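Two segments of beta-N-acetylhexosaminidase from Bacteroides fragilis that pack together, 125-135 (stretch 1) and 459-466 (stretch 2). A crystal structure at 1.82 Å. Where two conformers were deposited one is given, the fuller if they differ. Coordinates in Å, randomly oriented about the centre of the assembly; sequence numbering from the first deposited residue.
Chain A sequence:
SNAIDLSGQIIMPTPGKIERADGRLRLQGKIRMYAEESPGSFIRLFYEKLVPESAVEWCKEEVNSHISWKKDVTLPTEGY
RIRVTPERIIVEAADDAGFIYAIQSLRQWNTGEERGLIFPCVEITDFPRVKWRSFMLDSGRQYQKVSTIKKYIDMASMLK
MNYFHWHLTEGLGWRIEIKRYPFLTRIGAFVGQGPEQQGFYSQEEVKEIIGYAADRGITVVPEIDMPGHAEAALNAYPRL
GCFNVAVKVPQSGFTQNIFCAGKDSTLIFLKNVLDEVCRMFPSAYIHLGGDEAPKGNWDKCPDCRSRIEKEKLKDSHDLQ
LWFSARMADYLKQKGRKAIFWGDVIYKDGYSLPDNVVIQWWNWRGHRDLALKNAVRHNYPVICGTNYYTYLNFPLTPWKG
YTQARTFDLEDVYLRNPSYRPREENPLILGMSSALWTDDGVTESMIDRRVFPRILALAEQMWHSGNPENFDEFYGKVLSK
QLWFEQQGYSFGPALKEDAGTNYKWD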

# COMPACT_ATOMS: atom_id res chain seq x y z
N THR A 125 -12.21 -16.41 -14.70
CA THR A 125 -12.51 -16.70 -13.30
C THR A 125 -11.26 -16.37 -12.53
O THR A 125 -10.17 -16.86 -12.88
CB THR A 125 -12.86 -18.18 -13.10
OG1 THR A 125 -13.87 -18.57 -14.04
CG2 THR A 125 -13.39 -18.40 -11.69
N ASP A 126 -11.37 -15.56 -11.48
CA ASP A 126 -10.16 -14.93 -10.95
C ASP A 126 -10.34 -14.57 -9.47
O ASP A 126 -11.43 -14.22 -9.02
CB ASP A 126 -9.86 -13.68 -11.79
CG ASP A 126 -8.43 -13.21 -11.66
OD1 ASP A 126 -7.57 -14.01 -11.21
OD2 ASP A 126 -8.18 -12.04 -12.05
N PHE A 127 -9.25 -14.71 -8.70
CA PHE A 127 -9.25 -14.37 -7.28
C PHE A 127 -7.79 -14.30 -6.80
O PHE A 127 -6.91 -14.94 -7.40
CB PHE A 127 -10.03 -15.42 -6.47
CG PHE A 127 -9.74 -16.84 -6.85
CD1 PHE A 127 -8.64 -17.51 -6.31
CD2 PHE A 127 -10.55 -17.50 -7.76
CE1 PHE A 127 -8.37 -18.82 -6.66
CE2 PHE A 127 -10.29 -18.82 -8.13
CZ PHE A 127 -9.20 -19.47 -7.58
N PRO A 128 -7.54 -13.54 -5.72
CA PRO A 128 -6.14 -13.27 -5.32
C PRO A 128 -5.47 -14.40 -4.57
O PRO A 128 -6.11 -15.13 -3.78
CB PRO A 128 -6.28 -12.06 -4.38
CG PRO A 128 -7.66 -12.21 -3.78
CD PRO A 128 -8.50 -12.72 -4.94
N ARG A 129 -4.17 -14.55 -4.82
CA ARG A 129 -3.38 -15.55 -4.14
C ARG A 129 -3.27 -15.27 -2.66
O ARG A 129 -3.38 -16.21 -1.84
CB ARG A 129 -1.98 -15.65 -4.76
CG ARG A 129 -1.18 -16.81 -4.21
CD ARG A 129 0.24 -16.85 -4.76
NE ARG A 129 1.02 -15.67 -4.36
CZ ARG A 129 1.66 -15.58 -3.20
NH1 ARG A 129 2.35 -14.48 -2.91
NH2 ARG A 129 1.62 -16.58 -2.33
N VAL A 130 -3.06 -14.00 -2.29
CA VAL A 130 -2.93 -13.63 -0.88
C VAL A 130 -3.87 -12.49 -0.50
O VAL A 130 -4.27 -11.70 -1.35
CB VAL A 130 -1.48 -13.27 -0.47
CG1 VAL A 130 -0.54 -14.43 -0.77
CG2 VAL A 130 -1.00 -11.99 -1.17
N LYS A 131 -4.17 -12.39 0.80
CA LYS A 131 -5.21 -11.49 1.30
C LYS A 131 -4.71 -10.06 1.49
O LYS A 131 -5.51 -9.11 1.49
CB LYS A 131 -5.73 -12.00 2.65
CG LYS A 131 -6.37 -13.38 2.59
CD LYS A 131 -6.83 -13.83 3.99
N TRP A 132 -3.41 -9.90 1.68
CA TRP A 132 -2.84 -8.57 1.88
C TRP A 132 -1.95 -8.23 0.70
O TRP A 132 -0.96 -8.93 0.45
CB TRP A 132 -1.99 -8.52 3.17
CG TRP A 132 -1.37 -7.16 3.37
CD1 TRP A 132 -0.29 -6.64 2.70
CD2 TRP A 132 -1.80 -6.15 4.28
NE1 TRP A 132 -0.03 -5.37 3.15
CE2 TRP A 132 -0.94 -5.04 4.12
CE3 TRP A 132 -2.83 -6.07 5.23
CZ2 TRP A 132 -1.09 -3.86 4.87
CZ3 TRP A 132 -2.97 -4.90 5.96
CH2 TRP A 132 -2.11 -3.81 5.78
N ARG A 133 -2.29 -7.17 -0.02
CA ARG A 133 -1.57 -6.75 -1.24
C ARG A 133 -1.46 -5.24 -1.19
O ARG A 133 -2.44 -4.54 -1.47
CB ARG A 133 -2.35 -7.21 -2.49
CG ARG A 133 -2.61 -8.74 -2.51
CD ARG A 133 -3.38 -9.23 -3.75
NE ARG A 133 -4.60 -8.45 -3.95
CZ ARG A 133 -5.73 -8.59 -3.25
NH1 ARG A 133 -5.82 -9.49 -2.26
NH2 ARG A 133 -6.77 -7.80 -3.53
N SER A 134 -0.29 -4.70 -0.81
CA SER A 134 -0.21 -3.25 -0.55
C SER A 134 0.92 -2.55 -1.27
O SER A 134 1.92 -3.17 -1.65
CB SER A 134 -0.07 -2.95 0.95
OG SER A 134 1.17 -3.42 1.44
N PHE A 135 0.74 -1.24 -1.44
CA PHE A 135 1.80 -0.36 -1.92
C PHE A 135 1.92 0.76 -0.90
O PHE A 135 0.91 1.31 -0.48
CB PHE A 135 1.42 0.26 -3.27
CG PHE A 135 2.37 1.34 -3.72
CD1 PHE A 135 3.66 1.01 -4.11
CD2 PHE A 135 1.98 2.67 -3.74
CE1 PHE A 135 4.56 1.98 -4.53
CE2 PHE A 135 2.88 3.67 -4.16
CZ PHE A 135 4.17 3.32 -4.55
N GLU A 459 2.05 -9.20 -9.71
CA GLU A 459 1.84 -10.57 -10.21
C GLU A 459 2.02 -11.58 -9.07
O GLU A 459 1.23 -12.52 -8.91
CB GLU A 459 2.85 -10.84 -11.33
CG GLU A 459 2.69 -12.19 -12.02
CD GLU A 459 1.59 -12.20 -13.05
OE1 GLU A 459 0.87 -11.19 -13.17
OE2 GLU A 459 1.43 -13.22 -13.76
N GLN A 460 3.06 -11.39 -8.27
CA GLN A 460 3.32 -12.29 -7.15
C GLN A 460 2.22 -12.22 -6.10
O GLN A 460 1.87 -13.23 -5.48
CB GLN A 460 4.69 -11.94 -6.54
CG GLN A 460 5.84 -12.42 -7.45
CD GLN A 460 7.20 -11.91 -7.01
OE1 GLN A 460 7.31 -11.02 -6.18
NE2 GLN A 460 8.25 -12.47 -7.60
N MSE A 461 1.66 -11.02 -5.92
CA MSE A 461 0.58 -10.86 -4.94
C MSE A 461 -0.71 -11.50 -5.41
O MSE A 461 -1.43 -12.12 -4.62
CB MSE A 461 0.31 -9.37 -4.73
CG MSE A 461 1.41 -8.63 -3.97
SE MSE A 461 1.08 -6.73 -4.10
CE MSE A 461 2.76 -6.09 -3.30
N TRP A 462 -1.05 -11.31 -6.68
CA TRP A 462 -2.38 -11.72 -7.15
C TRP A 462 -2.44 -13.09 -7.82
O TRP A 462 -3.29 -13.93 -7.48
CB TRP A 462 -2.95 -10.65 -8.12
CG TRP A 462 -4.29 -11.08 -8.66
CD1 TRP A 462 -4.52 -11.94 -9.71
CD2 TRP A 462 -5.57 -10.71 -8.15
NE1 TRP A 462 -5.88 -12.12 -9.87
CE2 TRP A 462 -6.54 -11.36 -8.93
CE3 TRP A 462 -5.99 -9.87 -7.11
CZ2 TRP A 462 -7.92 -11.21 -8.70
CZ3 TRP A 462 -7.35 -9.71 -6.89
CH2 TRP A 462 -8.30 -10.38 -7.67
N HIS A 463 -1.55 -13.33 -8.78
CA HIS A 463 -1.64 -14.53 -9.62
C HIS A 463 -1.41 -15.80 -8.79
O HIS A 463 -0.56 -15.83 -7.90
CB HIS A 463 -0.60 -14.42 -10.75
CG HIS A 463 -0.56 -15.62 -11.66
ND1 HIS A 463 0.62 -16.27 -11.97
CD2 HIS A 463 -1.53 -16.27 -12.33
CE1 HIS A 463 0.37 -17.27 -12.79
NE2 HIS A 463 -0.93 -17.30 -13.03
N SER A 464 -2.20 -16.83 -9.08
CA SER A 464 -2.04 -18.15 -8.47
C SER A 464 -0.61 -18.65 -8.69
O SER A 464 0.06 -18.26 -9.66
CB SER A 464 -3.03 -19.14 -9.09
OG SER A 464 -4.36 -18.63 -9.10
N GLY A 465 -0.14 -19.54 -7.82
CA GLY A 465 1.21 -20.08 -7.95
C GLY A 465 1.29 -21.15 -9.04
O GLY A 465 1.57 -22.31 -8.74
N ASN A 466 0.98 -20.75 -10.28
CA ASN A 466 1.08 -21.61 -11.46
C ASN A 466 2.32 -21.21 -12.24
O ASN A 466 2.78 -20.08 -12.13
CB ASN A 466 -0.13 -21.43 -12.38
CG ASN A 466 -1.42 -21.88 -11.76
OD1 ASN A 466 -1.45 -22.78 -10.93
ND2 ASN A 466 -2.52 -21.25 -12.17
O HOH W 1 -5.05 -15.33 -9.98
O HOH W 2 -4.95 -16.90 -6.95

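Segment 125-135 lies against the last turn of a helix and the loop that follows it, burying 578 Å² over both sides. Thr125 stays out of reach; contact begins at Asp126, whose CA-to-CB bond points sideways but whose t rotamer brings the carboxylate to the edge of the Trp462 indole, where Trp462 NE1 donates to Asp126 OD1 at 2.9 Å. The acid thus satisfies the one polar atom of a large, buried ring. The CA-to-CB bond of Phe127 points away, and the residue contributes backbone: its C atom lies over the indole face, 3.6 Å from Trp462 CZ2, while water 2, 2.8 Å from both Phe127 O and Ser464 OG, links it to the loop after the helix. Pro128 covers the same ring, with Pro128 CB 3.5 Å from Trp462 CE3 in a CH-pi contact that suits its compact, apolar ring. Arg129 reaches for the helix end, where carbonyls lack the amide partners of a continuing helix. Arg129 N donates to Trp462 O (2.9 Å), and the side chain, extended through chi2 and then bent at chi3 (p), sends both Arg129 NE and Arg129 NH1 to Gln460 O, at 2.8 and 2.9 Å. Arg129 CD also packs 3.4 Å from His463 O. Val130 N adds a weak hydrogen bond to Met461 O (3.4 Å), whereas the CA-to-CB bonds of Lys131 and Trp132 point away. Arg133, buried, points toward the helix: Arg133 CG packs 3.7 Å from CB of Met461, a selenomethionine, and its guanidinium lays one face against the edge of the indole, Arg133 NE being 3.7 Å from Trp462 CE3. Arg133 NH1 also donates to Val130 O (2.8 Å), tying the strand's arginine back to the preceding loop. At Ser134 the CA-to-CB bond points away, and contact passes to the backbone, Ser134 O lying 3.5 Å from Met461 CE at the tip of that long, flexible side chain.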